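Local structure of glutathione s-transferase S2 (Nilaparvata lugens, 5H5L) at residues 21-25 and 71-77; 84-89 and 145-151; 101-105 and 163-167; 153-157 and 180-185. The protein binds glutathione as a sigma-class transferase and prostaglandin D synthase, probably conjugating the tripeptide to electrophilic substrates with release of halide. All coordinates share one frame; numbering follows the deposited sequence.

Interaction 1. Residues 21-25 and 71-77; sequences MLSYL and LGKKAGL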
# COMPACT_ATOMS: atom_id res chain seq x y z
N MET B 21 -12.40 10.89 -6.56
CA MET B 21 -12.89 11.01 -5.19
C MET B 21 -13.28 12.44 -4.86
O MET B 21 -14.30 12.69 -4.20
CB MET B 21 -11.83 10.50 -4.21
CG MET B 21 -11.68 8.97 -4.16
SD MET B 21 -13.22 8.11 -3.85
CE MET B 21 -13.70 8.78 -2.31
N LEU B 22 -12.49 13.40 -5.30
CA LEU B 22 -12.82 14.79 -5.03
C LEU B 22 -14.09 15.19 -5.79
O LEU B 22 -14.94 15.91 -5.25
CB LEU B 22 -11.65 15.69 -5.41
CG LEU B 22 -10.41 15.59 -4.51
CD1 LEU B 22 -9.29 16.30 -5.16
CD2 LEU B 22 -10.70 16.23 -3.17
N SER B 23 -14.26 14.65 -7.00
CA SER B 23 -15.48 14.89 -7.76
C SER B 23 -16.67 14.26 -7.07
O SER B 23 -17.69 14.92 -6.84
CB SER B 23 -15.33 14.33 -9.17
OG SER B 23 -14.33 15.05 -9.85
N TYR B 24 -16.53 13.00 -6.65
CA TYR B 24 -17.61 12.39 -5.88
C TYR B 24 -17.93 13.20 -4.64
O TYR B 24 -19.09 13.28 -4.23
CB TYR B 24 -17.25 10.98 -5.47
CG TYR B 24 -18.38 10.24 -4.82
CD1 TYR B 24 -19.27 9.50 -5.58
CD2 TYR B 24 -18.55 10.25 -3.47
CE1 TYR B 24 -20.30 8.78 -4.98
CE2 TYR B 24 -19.57 9.54 -2.87
CZ TYR B 24 -20.45 8.82 -3.63
OH TYR B 24 -21.46 8.10 -3.02
N LEU B 25 -16.91 13.76 -3.99
CA LEU B 25 -17.14 14.57 -2.79
C LEU B 25 -17.84 15.89 -3.10
O LEU B 25 -18.37 16.53 -2.18
CB LEU B 25 -15.81 14.89 -2.11
CG LEU B 25 -15.28 13.98 -1.01
CD1 LEU B 25 -13.93 14.52 -0.56
CD2 LEU B 25 -16.25 13.94 0.18
N LEU B 71 -10.22 10.58 1.60
CA LEU B 71 -11.40 11.11 0.92
C LEU B 71 -12.58 10.15 0.96
O LEU B 71 -13.73 10.57 1.11
CB LEU B 71 -11.06 11.46 -0.51
CG LEU B 71 -9.91 12.45 -0.59
CD1 LEU B 71 -9.51 12.63 -2.01
CD2 LEU B 71 -10.30 13.77 0.02
N GLY B 72 -12.31 8.85 0.94
CA GLY B 72 -13.39 7.89 1.08
C GLY B 72 -14.10 8.02 2.40
O GLY B 72 -15.33 7.94 2.46
N LYS B 73 -13.34 8.21 3.48
CA LYS B 73 -13.95 8.47 4.78
C LYS B 73 -14.79 9.73 4.72
O LYS B 73 -15.92 9.76 5.21
CB LYS B 73 -12.91 8.65 5.89
CG LYS B 73 -12.14 7.43 6.33
CD LYS B 73 -12.99 6.56 7.20
CE LYS B 73 -12.23 5.26 7.54
NZ LYS B 73 -13.12 4.29 8.26
N LYS B 74 -14.24 10.79 4.14
CA LYS B 74 -14.99 12.03 4.03
C LYS B 74 -16.25 11.85 3.21
O LYS B 74 -17.25 12.52 3.46
CB LYS B 74 -14.13 13.14 3.42
CG LYS B 74 -12.94 13.56 4.30
CD LYS B 74 -12.52 14.99 4.18
CE LYS B 74 -12.90 15.74 5.45
NZ LYS B 74 -11.92 15.54 6.56
N ALA B 75 -16.23 10.93 2.25
CA ALA B 75 -17.33 10.73 1.30
C ALA B 75 -18.38 9.76 1.81
O ALA B 75 -19.38 9.55 1.13
CB ALA B 75 -16.81 10.24 -0.04
N GLY B 76 -18.16 9.14 2.96
CA GLY B 76 -19.02 8.04 3.38
C GLY B 76 -18.89 6.78 2.55
O GLY B 76 -19.85 6.01 2.45
N LEU B 77 -17.73 6.56 1.94
CA LEU B 77 -17.46 5.37 1.13
C LEU B 77 -16.38 4.49 1.74
O LEU B 77 -15.55 3.92 1.03
CB LEU B 77 -17.06 5.78 -0.27
CG LEU B 77 -18.09 6.55 -1.09
CD1 LEU B 77 -17.50 6.75 -2.45
CD2 LEU B 77 -19.44 5.83 -1.18
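The phenol ring of Y24 turns one face to L77, whose CD1 methyl lies 3.8 Å from the ring centroid and 23° off the ring normal, a CH-pi contact shifted toward the rim. With CG opposite the backbone N (chi1 -173°), the ring also brings its edge to A75, Y24 CD2 standing 3.8 Å from A75 CB; a residue as small as alanine lets edge and helix come this close. M21 is bent at chi2 and chi3, and this curl carries its flexible thioether tip to the glycine backbone, M21 CE lying 3.5 Å from G72 CA. L25 and L71 meet at about a right angle, L25 CD1 being 3.8 Å from L71 CD2, while L25 CD2 rests on A75 CA at 3.6 Å. G76, with the positive phi that favours glycine, forms a Schellman motif and turns the chain so that L77 comes back over Y24. The two helix segments run nearly parallel, their axes 9.7 Å apart and at 16°. They belong to the thioredoxin-like N-terminal domain: L22 continues onto Y4 of strand 4-9, whereas M21 and L77 both reach I154 of helix 151-164.

Interaction 2. Residues 84-89 and 145-151; sequences EDLMID and ANGKLSW
E84 and N146 join the early part of helix 82-106 to the loop before helix 151-164, in the all-helical domain of the glutathione transferase fold. This loop makes a type I' beta turn from A145 to K148, whose positive phi angles suit N146 and G147, and ends at S150, the N-cap residue of a capping box with D153, the S-x-x-D motif familiar in the family.

Among the polar contacts, N146 ND2 donates to E84 O at 2.9 Å and a nearly straight 172°. The donor sits 38° out of the carbonyl plane, and the helical I88 N reaches the same oxygen from the opposite face, so the carbonyl is gripped twice. The amide of N146 also stacks on the carboxylate of E84. K148 leaves its backbone in the crowded position (chi1 58°) and then runs fully extended, which suits a long lysine to a salt bridge: NZ meets E84 OE1 at 2.8 Å on its syn side. That oxygen also accepts from S80 N.

The apolar contacts centre on I88, a branched residue whose arms reach several neighbours: CG1 lies 3.8 Å from A145 CB, CD1 meets S150 CB, and CG2 is 3.5 Å from W151 CE2.

D89 forms salt bridges with R69 of its own chain through OD1 and with R69 of the second subunit through OD2. A single water links the two segments: it accepts from W151 NE1 at 2.9 Å and donates to D85 OD1 at 2.8 Å and to D89 OD1 at 3.0 Å.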
# COMPACT_ATOMS: atom_id res chain seq x y z
N GLU B 84 -14.96 -4.07 8.17
CA GLU B 84 -15.37 -3.62 6.84
C GLU B 84 -14.26 -2.82 6.17
O GLU B 84 -14.02 -3.00 4.97
CB GLU B 84 -16.67 -2.81 6.93
CG GLU B 84 -17.87 -3.69 7.14
CD GLU B 84 -19.16 -2.98 6.85
OE1 GLU B 84 -19.15 -1.76 6.59
OE2 GLU B 84 -20.19 -3.69 6.88
N ASP B 85 -13.55 -1.97 6.92
CA ASP B 85 -12.41 -1.29 6.32
C ASP B 85 -11.30 -2.27 5.93
O ASP B 85 -10.62 -2.08 4.92
CB ASP B 85 -11.84 -0.22 7.26
CG ASP B 85 -12.64 1.07 7.21
OD1 ASP B 85 -13.05 1.49 6.11
OD2 ASP B 85 -12.86 1.67 8.28
N LEU B 86 -11.09 -3.30 6.75
CA LEU B 86 -10.10 -4.32 6.37
C LEU B 86 -10.47 -4.96 5.04
O LEU B 86 -9.61 -5.22 4.20
CB LEU B 86 -9.99 -5.39 7.44
CG LEU B 86 -8.99 -6.52 7.22
CD1 LEU B 86 -7.56 -6.00 7.04
CD2 LEU B 86 -9.06 -7.51 8.39
N MET B 87 -11.75 -5.22 4.82
CA MET B 87 -12.18 -5.84 3.58
C MET B 87 -11.92 -4.95 2.37
O MET B 87 -11.64 -5.45 1.28
CB MET B 87 -13.65 -6.22 3.68
CG MET B 87 -13.95 -7.27 4.76
SD MET B 87 -13.16 -8.86 4.46
CE MET B 87 -11.68 -8.72 5.46
N ILE B 88 -11.98 -3.64 2.55
CA ILE B 88 -11.64 -2.72 1.47
C ILE B 88 -10.13 -2.67 1.28
O ILE B 88 -9.62 -2.81 0.16
CB ILE B 88 -12.18 -1.31 1.79
CG1 ILE B 88 -13.71 -1.26 1.91
CG2 ILE B 88 -11.74 -0.33 0.71
CD1 ILE B 88 -14.17 0.05 2.61
N ASP B 89 -9.39 -2.43 2.38
CA ASP B 89 -7.94 -2.23 2.36
C ASP B 89 -7.22 -3.42 1.78
O ASP B 89 -6.29 -3.25 0.98
CB ASP B 89 -7.42 -1.96 3.79
CG ASP B 89 -7.84 -0.61 4.35
OD1 ASP B 89 -8.39 0.24 3.62
OD2 ASP B 89 -7.64 -0.42 5.56
N ALA B 145 -15.94 -4.86 -1.98
CA ALA B 145 -15.96 -5.19 -0.57
C ALA B 145 -17.31 -4.88 0.05
O ALA B 145 -17.94 -3.88 -0.30
CB ALA B 145 -14.89 -4.42 0.18
N ASN B 146 -17.74 -5.76 0.97
CA ASN B 146 -18.85 -5.51 1.90
C ASN B 146 -20.20 -5.33 1.19
O ASN B 146 -21.14 -4.77 1.77
CB ASN B 146 -18.58 -4.29 2.77
CG ASN B 146 -17.24 -4.36 3.50
OD1 ASN B 146 -16.94 -5.34 4.18
ND2 ASN B 146 -16.47 -3.29 3.40
N GLY B 147 -20.33 -5.75 -0.06
CA GLY B 147 -21.59 -5.58 -0.74
C GLY B 147 -22.03 -4.14 -0.91
O GLY B 147 -23.22 -3.90 -1.08
N LYS B 148 -21.12 -3.18 -0.87
CA LYS B 148 -21.52 -1.79 -1.07
C LYS B 148 -20.36 -0.98 -1.64
O LYS B 148 -19.19 -1.36 -1.50
CB LYS B 148 -22.04 -1.14 0.22
CG LYS B 148 -21.06 -1.12 1.39
CD LYS B 148 -21.72 -0.68 2.73
CE LYS B 148 -20.71 -0.71 3.87
NZ LYS B 148 -21.22 -0.50 5.26
N LEU B 149 -20.72 0.13 -2.28
CA LEU B 149 -19.75 1.01 -2.92
C LEU B 149 -18.71 1.52 -1.91
O LEU B 149 -19.06 1.96 -0.82
CB LEU B 149 -20.46 2.20 -3.55
CG LEU B 149 -19.54 3.15 -4.36
CD1 LEU B 149 -19.15 2.51 -5.68
CD2 LEU B 149 -20.20 4.46 -4.61
N SER B 150 -17.44 1.46 -2.29
CA SER B 150 -16.38 1.97 -1.45
C SER B 150 -15.41 2.83 -2.27
O SER B 150 -15.45 2.84 -3.50
CB SER B 150 -15.62 0.83 -0.76
OG SER B 150 -14.79 0.09 -1.66
N TRP B 151 -14.53 3.55 -1.54
CA TRP B 151 -13.43 4.25 -2.21
C TRP B 151 -12.57 3.26 -2.96
O TRP B 151 -11.96 3.60 -3.98
CB TRP B 151 -12.58 5.04 -1.18
CG TRP B 151 -11.82 4.16 -0.24
CD1 TRP B 151 -12.24 3.70 0.99
CD2 TRP B 151 -10.51 3.61 -0.43
NE1 TRP B 151 -11.28 2.92 1.56
CE2 TRP B 151 -10.21 2.84 0.70
CE3 TRP B 151 -9.57 3.68 -1.47
CZ2 TRP B 151 -9.03 2.17 0.84
CZ3 TRP B 151 -8.39 3.00 -1.34
CH2 TRP B 151 -8.12 2.24 -0.20
O HOH W 1 -10.96 1.68 4.19

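Interaction 3. Residues 101-105 and 163-167; sequences SISKW and MTTIW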
# COMPACT_ATOMS: atom_id res chain seq x y z
N SER B 101 3.23 -5.21 -11.36
CA SER B 101 3.60 -5.89 -12.60
C SER B 101 3.48 -4.96 -13.78
O SER B 101 4.33 -4.95 -14.69
CB SER B 101 2.72 -7.13 -12.79
OG SER B 101 3.41 -8.26 -12.33
N ILE B 102 2.43 -4.17 -13.83
CA ILE B 102 2.31 -3.20 -14.90
C ILE B 102 3.46 -2.21 -14.86
O ILE B 102 3.93 -1.76 -15.91
CB ILE B 102 0.95 -2.50 -14.86
CG1 ILE B 102 -0.16 -3.53 -14.95
CG2 ILE B 102 0.83 -1.50 -16.01
CD1 ILE B 102 -1.52 -2.95 -14.73
N SER B 103 3.92 -1.84 -13.66
CA SER B 103 4.99 -0.85 -13.56
C SER B 103 6.30 -1.43 -14.08
O SER B 103 7.03 -0.75 -14.81
CB SER B 103 5.14 -0.37 -12.11
OG SER B 103 3.95 0.24 -11.64
N LYS B 104 6.61 -2.67 -13.71
CA LYS B 104 7.79 -3.35 -14.24
C LYS B 104 7.79 -3.31 -15.77
O LYS B 104 8.78 -2.94 -16.41
CB LYS B 104 7.83 -4.79 -13.72
CG LYS B 104 8.80 -5.77 -14.40
CD LYS B 104 10.13 -5.89 -13.69
CE LYS B 104 11.16 -6.62 -14.55
NZ LYS B 104 12.52 -6.59 -13.96
N TRP B 105 6.66 -3.69 -16.38
CA TRP B 105 6.57 -3.67 -17.83
C TRP B 105 6.72 -2.26 -18.38
O TRP B 105 7.36 -2.06 -19.42
CB TRP B 105 5.23 -4.27 -18.26
CG TRP B 105 4.92 -4.01 -19.69
CD1 TRP B 105 5.39 -4.70 -20.78
CD2 TRP B 105 4.07 -2.98 -20.21
NE1 TRP B 105 4.90 -4.16 -21.93
CE2 TRP B 105 4.09 -3.10 -21.62
CE3 TRP B 105 3.31 -1.96 -19.63
CZ2 TRP B 105 3.37 -2.25 -22.45
CZ3 TRP B 105 2.60 -1.12 -20.45
CH2 TRP B 105 2.63 -1.26 -21.85
N MET B 163 -5.63 1.25 -17.82
CA MET B 163 -5.16 0.07 -18.53
C MET B 163 -5.90 -0.13 -19.84
O MET B 163 -5.33 -0.58 -20.83
CB MET B 163 -5.34 -1.18 -17.68
CG MET B 163 -4.43 -1.25 -16.47
SD MET B 163 -4.72 -2.77 -15.56
CE MET B 163 -4.55 -4.02 -16.83
N THR B 164 -7.20 0.16 -19.85
CA THR B 164 -7.97 0.02 -21.07
C THR B 164 -7.42 0.91 -22.18
O THR B 164 -7.63 0.62 -23.36
CB THR B 164 -9.44 0.31 -20.79
OG1 THR B 164 -9.92 -0.64 -19.83
CG2 THR B 164 -10.27 0.13 -22.01
N THR B 165 -6.66 1.96 -21.86
CA THR B 165 -6.08 2.77 -22.93
C THR B 165 -4.93 2.07 -23.63
O THR B 165 -4.59 2.45 -24.75
CB THR B 165 -5.62 4.12 -22.39
OG1 THR B 165 -4.48 3.95 -21.55
CG2 THR B 165 -6.75 4.83 -21.63
N ILE B 166 -4.33 1.06 -23.00
CA ILE B 166 -3.28 0.22 -23.60
C ILE B 166 -3.84 -1.10 -24.15
O ILE B 166 -3.58 -1.47 -25.29
CB ILE B 166 -2.17 -0.05 -22.57
CG1 ILE B 166 -1.57 1.26 -22.06
CG2 ILE B 166 -1.10 -0.99 -23.17
CD1 ILE B 166 -0.81 2.04 -23.11
N TRP B 167 -4.57 -1.84 -23.32
CA TRP B 167 -5.15 -3.12 -23.71
C TRP B 167 -6.67 -2.92 -23.65
O TRP B 167 -7.29 -3.05 -22.60
CB TRP B 167 -4.64 -4.23 -22.78
CG TRP B 167 -3.14 -4.32 -22.72
CD1 TRP B 167 -2.32 -4.88 -23.66
CD2 TRP B 167 -2.28 -3.86 -21.66
NE1 TRP B 167 -1.01 -4.78 -23.25
CE2 TRP B 167 -0.95 -4.16 -22.04
CE3 TRP B 167 -2.50 -3.23 -20.43
CZ2 TRP B 167 0.15 -3.85 -21.23
CZ3 TRP B 167 -1.41 -2.91 -19.63
CH2 TRP B 167 -0.09 -3.23 -20.04
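W105 lays a face of its indole against the end of W167, and its side chain can be followed outward from the helix. From CB the chain takes CG to the side opposite the backbone N (chi1 167°), which sends the ring across to the other segment. At the ring fusion CD2 comes within 4.1 Å of W167 CZ2; further out CE3 lies 3.7 Å from W167 CH2, and CZ3 is closer still, 3.4 Å from the same carbon. The far corner, CH2, meets W167 CZ2 at 3.6 Å and I166 CG2 at 4.0 Å. The six-membered rings have centroids 4.8 Å apart and planes inclined at 51°, an oblique aromatic pair. A broad indole suits the place because it meets both W167 and I166, and an alanine here would probably open a gap over the end of W167 and remove one of the two indoles that I166 CG2 touches. One turn back, I102 CD1 presses on the soft sulfur M163 SD at 3.3 Å. Thus the later part of helix 82-106 meets the end of helix 151-164 and the turn beyond it, while helix 111-139 closes the group: W167 packs on L121 and L122, and its NE1 bonds to E118.

Interaction 4. Residues 153-157 and 180-185; sequences DIYFI and LNDKVV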
# COMPACT_ATOMS: atom_id res chain seq x y z
N ASP B 153 -13.63 0.72 -4.78
CA ASP B 153 -14.20 0.58 -6.13
C ASP B 153 -13.75 1.72 -7.04
O ASP B 153 -13.40 1.51 -8.21
CB ASP B 153 -15.73 0.55 -6.05
CG ASP B 153 -16.26 -0.59 -5.20
OD1 ASP B 153 -15.86 -1.75 -5.45
OD2 ASP B 153 -17.04 -0.32 -4.25
N ILE B 154 -13.74 2.93 -6.51
CA ILE B 154 -13.38 4.08 -7.31
C ILE B 154 -11.90 4.06 -7.66
O ILE B 154 -11.53 4.34 -8.79
CB ILE B 154 -13.82 5.33 -6.53
CG1 ILE B 154 -15.36 5.35 -6.55
CG2 ILE B 154 -13.27 6.59 -7.16
CD1 ILE B 154 -15.99 6.38 -5.65
N TYR B 155 -11.05 3.69 -6.71
CA TYR B 155 -9.63 3.57 -6.99
C TYR B 155 -9.38 2.50 -8.06
O TYR B 155 -8.66 2.73 -9.03
CB TYR B 155 -8.91 3.25 -5.68
CG TYR B 155 -7.41 3.29 -5.71
CD1 TYR B 155 -6.73 4.43 -5.31
CD2 TYR B 155 -6.67 2.16 -6.06
CE1 TYR B 155 -5.34 4.47 -5.28
CE2 TYR B 155 -5.29 2.20 -6.05
CZ TYR B 155 -4.64 3.37 -5.65
OH TYR B 155 -3.27 3.41 -5.64
N PHE B 156 -10.01 1.34 -7.88
CA PHE B 156 -9.83 0.19 -8.78
C PHE B 156 -10.23 0.54 -10.22
O PHE B 156 -9.44 0.37 -11.16
CB PHE B 156 -10.67 -0.94 -8.18
CG PHE B 156 -10.67 -2.24 -8.93
CD1 PHE B 156 -9.52 -2.99 -9.11
CD2 PHE B 156 -11.87 -2.79 -9.35
CE1 PHE B 156 -9.58 -4.24 -9.77
CE2 PHE B 156 -11.91 -4.01 -9.97
CZ PHE B 156 -10.78 -4.73 -10.18
N ILE B 157 -11.43 1.08 -10.40
CA ILE B 157 -11.96 1.38 -11.74
C ILE B 157 -11.22 2.52 -12.40
O ILE B 157 -10.93 2.48 -13.60
CB ILE B 157 -13.48 1.66 -11.65
CG1 ILE B 157 -14.25 0.45 -11.17
CG2 ILE B 157 -14.04 2.04 -13.01
CD1 ILE B 157 -13.91 -0.82 -11.95
N LEU B 180 -18.88 -3.72 -12.49
CA LEU B 180 -18.50 -2.67 -11.52
C LEU B 180 -17.99 -1.43 -12.24
O LEU B 180 -18.29 -0.30 -11.85
CB LEU B 180 -17.45 -3.24 -10.59
CG LEU B 180 -16.88 -2.33 -9.49
CD1 LEU B 180 -17.99 -1.85 -8.55
CD2 LEU B 180 -15.80 -3.09 -8.79
N ASN B 181 -17.23 -1.64 -13.32
CA ASN B 181 -16.73 -0.51 -14.09
C ASN B 181 -17.86 0.37 -14.57
O ASN B 181 -17.79 1.60 -14.46
CB ASN B 181 -15.93 -0.99 -15.30
CG ASN B 181 -15.61 0.15 -16.24
OD1 ASN B 181 -14.54 0.76 -16.16
ND2 ASN B 181 -16.57 0.49 -17.11
N ASP B 182 -18.89 -0.25 -15.16
CA ASP B 182 -19.98 0.55 -15.73
C ASP B 182 -20.74 1.28 -14.65
O ASP B 182 -21.18 2.41 -14.84
CB ASP B 182 -20.92 -0.35 -16.53
CG ASP B 182 -20.23 -1.03 -17.70
OD1 ASP B 182 -19.15 -0.55 -18.14
OD2 ASP B 182 -20.75 -2.05 -18.18
N LYS B 183 -20.87 0.65 -13.49
CA LYS B 183 -21.56 1.26 -12.36
C LYS B 183 -20.81 2.48 -11.83
O LYS B 183 -21.41 3.52 -11.53
CB LYS B 183 -21.73 0.19 -11.29
CG LYS B 183 -22.30 0.60 -9.99
CD LYS B 183 -23.02 -0.58 -9.33
CE LYS B 183 -22.18 -1.85 -9.24
NZ LYS B 183 -23.01 -3.05 -8.83
N VAL B 184 -19.49 2.41 -11.74
CA VAL B 184 -18.74 3.51 -11.14
C VAL B 184 -18.70 4.69 -12.08
O VAL B 184 -18.94 5.83 -11.68
CB VAL B 184 -17.33 3.05 -10.73
CG1 VAL B 184 -16.46 4.27 -10.46
CG2 VAL B 184 -17.40 2.15 -9.48
N VAL B 185 -18.41 4.44 -13.35
CA VAL B 185 -18.28 5.57 -14.27
C VAL B 185 -19.59 6.27 -14.54
O VAL B 185 -19.58 7.34 -15.17
CB VAL B 185 -17.65 5.19 -15.62
CG1 VAL B 185 -16.33 4.54 -15.40
CG2 VAL B 185 -18.61 4.28 -16.44
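D153 lies across L180 at about a right angle, its OD1 3.6 Å from L180 CD2. A carboxylate against a leucine methyl is tolerable here because both oxygens are engaged: OD1 accepts from L144 N, and OD2 from S150 N at the start of the same helix. Next, I154 touches with its flank, CG1 standing 4.2 Å from V184 CG1, while the residue also packs on M21 and L77. Y155 serves a different neighbourhood, its OH bonded to S64 and R99, both of the glutathione pocket. F156 offers the edge of its ring to L180, CD2 to CD2 at 4.0 Å, and meets F95 edge-to-face.

I157 is the centre of the contact, a knob set into the hole formed by L180, N181, V184 and V185. Bent at chi2 (-50°), it holds CD1 over the backbone, 3.6 Å from N181 CA. CG2, which stands opposite the backbone N, points to N181 OD1 at 3.4 Å and V185 CG1 at 4.1 Å, and CG1 lies 4.0 Å from V184 CG2. Beta-branched isoleucine suits the hole because its two arms fill different sides of it, and an alanine in its place would probably leave the hole largely unfilled, with V184 and L180 less firmly held.

The segment axes approach to 9.8 Å and cross at -109°. No hydrogen bond passes between the segments, and N181 ND2 turns to D182 OD1 in its own helix; cohesion therefore rests on close fit and burial of apolar groups.

Interaction 1 pairs two helices of the thioredoxin-like domain and closes before the others, mainly in the helical domain, open. Interaction 2 closes before interaction 4 opens, whereas the segments of interaction 3 alternate with those of both. Interactions 1, 2 and 4 cluster, their centres 13 to 14 Å apart. Interaction 1 meets interaction 2 through the K73–D85 salt bridge and L77 beside W151, and interaction 4 through I154, so the cluster spans the domain boundary. The centre of interaction 3 lies about 25 to 26 Å from those of interactions 1 and 2 and 17 Å from that of interaction 4. Helices 82-106 and 151-164 link interactions 2, 3 and 4, and interaction 1 packs against both.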